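Side-chain contact in restriction endonuclease R.BpuJI (Bacillus pumilus, PDB 2VLA), which is probably a DNA-cleaving endonuclease, represented by its recognition domain, a largely helical piece that binds cognate DNA, probably through helix-turn-helix elements: residues Q143-A148 with I153-D158. Numbering follows the deposited sequence. Where two conformers were deposited one is given.
Sequences QVLLTA and IQLSKD
Val144 on helix 137-150 meets Leu155 on the extended chain that leads into helix 157-165, with Val144 CG1 3.6 Å from Leu155 CD1. Pointing CG1 away from the backbone N (chi1 165°) sends this one methyl of the valine to the leucine, and the two side chains cross at about a right angle. One residue on, Leu145 reaches the same methyl from its own branch: its CD2 lies 4.3 Å from Leu155 CD1, a looser touch, while its side chain also packs on Val230 and Leu232 of the strand 230-232. Thr147 spends its hydroxyl within its own helix: OG1 donates to Gln143 O at 2.8 Å, on the face of that carbonyl opposite the one approached by Thr147 N.

Ala148 is the middle of the contact. Its CB points toward the second segment and lies against Ile153 O at 3.6 Å, with Leu155 CG and Ile153 CG1 each 4.0 Å from that CB. Its carbonyl receives the one hydrogen bond between the segments, from Ile153 N to Ala148 O at 3.0 Å; the N-H...O angle is nearly straight (173°), although the donor sits above the carbonyl plane. Leu155 in turn is joined through its backbone to Val230, and Ser156 OG caps helix 157-165 at Asp159 N, just before Lys157 packs on a DNA phosphate. The chemistry is thus one backbone bond at the turn followed by buried aliphatic packing, which ties the C-terminal part of helix 137-150 to the lead-in of the next helix, beside the bound DNA.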
# COMPACT_ATOMS: atom_id res chain seq x y z
N GLN A 143 -13.97 5.24 -3.07
CA GLN A 143 -15.41 5.26 -2.95
C GLN A 143 -15.90 6.09 -1.76
O GLN A 143 -16.90 6.79 -1.86
CB GLN A 143 -15.96 3.84 -2.89
CG GLN A 143 -17.51 3.76 -2.90
CD GLN A 143 -18.10 4.16 -4.23
OE1 GLN A 143 -17.43 4.17 -5.24
NE2 GLN A 143 -19.41 4.33 -4.25
N VAL A 144 -15.19 6.01 -0.63
CA VAL A 144 -15.53 6.85 0.52
C VAL A 144 -15.44 8.35 0.13
O VAL A 144 -16.32 9.14 0.45
CB VAL A 144 -14.60 6.54 1.71
CG1 VAL A 144 -14.67 7.64 2.80
CG2 VAL A 144 -14.91 5.18 2.32
N LEU A 145 -14.39 8.72 -0.60
CA LEU A 145 -14.21 10.11 -1.01
C LEU A 145 -15.31 10.55 -2.00
O LEU A 145 -15.83 11.67 -1.92
CB LEU A 145 -12.82 10.32 -1.62
CG LEU A 145 -11.66 10.25 -0.61
CD1 LEU A 145 -10.34 10.21 -1.36
CD2 LEU A 145 -11.69 11.42 0.37
N LEU A 146 -15.67 9.66 -2.95
CA LEU A 146 -16.77 9.96 -3.88
C LEU A 146 -18.06 10.17 -3.11
O LEU A 146 -18.80 11.11 -3.37
CB LEU A 146 -16.96 8.83 -4.90
CG LEU A 146 -15.93 8.75 -6.02
CD1 LEU A 146 -16.06 7.42 -6.71
CD2 LEU A 146 -16.09 9.89 -7.02
N THR A 147 -18.32 9.27 -2.17
CA THR A 147 -19.54 9.32 -1.38
C THR A 147 -19.59 10.56 -0.48
O THR A 147 -20.62 11.20 -0.34
CB THR A 147 -19.71 8.03 -0.56
OG1 THR A 147 -19.71 6.92 -1.44
CG2 THR A 147 -21.02 8.03 0.27
N ALA A 148 -18.42 10.97 0.05
CA ALA A 148 -18.34 12.24 0.79
C ALA A 148 -18.75 13.42 -0.11
O ALA A 148 -19.61 14.22 0.25
CB ALA A 148 -16.92 12.44 1.34
N ILE A 153 -19.79 16.77 1.91
CA ILE A 153 -18.80 16.98 2.96
C ILE A 153 -17.41 16.64 2.45
O ILE A 153 -17.27 15.98 1.40
CB ILE A 153 -19.10 16.17 4.25
CG1 ILE A 153 -18.96 14.66 4.00
CG2 ILE A 153 -20.49 16.51 4.79
CD1 ILE A 153 -18.85 13.84 5.25
N GLN A 154 -16.39 17.13 3.15
CA GLN A 154 -15.04 16.79 2.82
C GLN A 154 -14.35 16.19 4.03
O GLN A 154 -14.73 16.47 5.16
CB GLN A 154 -14.29 18.03 2.35
CG GLN A 154 -14.88 18.61 1.06
CD GLN A 154 -14.35 19.96 0.74
OE1 GLN A 154 -14.46 20.89 1.54
NE2 GLN A 154 -13.79 20.10 -0.45
N LEU A 155 -13.41 15.30 3.78
CA LEU A 155 -12.76 14.52 4.83
C LEU A 155 -11.32 14.94 5.05
O LEU A 155 -10.61 15.28 4.11
CB LEU A 155 -12.78 13.04 4.47
CG LEU A 155 -14.15 12.43 4.19
CD1 LEU A 155 -13.97 10.96 3.96
CD2 LEU A 155 -15.06 12.71 5.33
N SER A 156 -10.89 14.85 6.29
CA SER A 156 -9.51 15.08 6.64
C SER A 156 -8.75 13.77 6.64
O SER A 156 -9.34 12.68 6.61
CB SER A 156 -9.42 15.70 8.03
OG SER A 156 -9.77 14.73 9.02
N LYS A 157 -7.43 13.86 6.71
CA LYS A 157 -6.59 12.69 6.85
C LYS A 157 -6.92 11.93 8.12
O LYS A 157 -6.84 10.70 8.15
CB LYS A 157 -5.11 13.10 6.84
CG LYS A 157 -4.15 11.96 7.10
CD LYS A 157 -2.72 12.39 6.83
CE LYS A 157 -2.44 13.76 7.42
NZ LYS A 157 -1.75 13.68 8.74
N ASP A 158 -7.24 12.65 9.19
CA ASP A 158 -7.61 12.01 10.46
C ASP A 158 -8.93 11.24 10.34
O ASP A 158 -9.08 10.18 10.95
CB ASP A 158 -7.69 13.07 11.61
CG ASP A 158 -6.30 13.62 12.03
OD1 ASP A 158 -5.32 12.83 12.03
OD2 ASP A 158 -6.22 14.82 12.40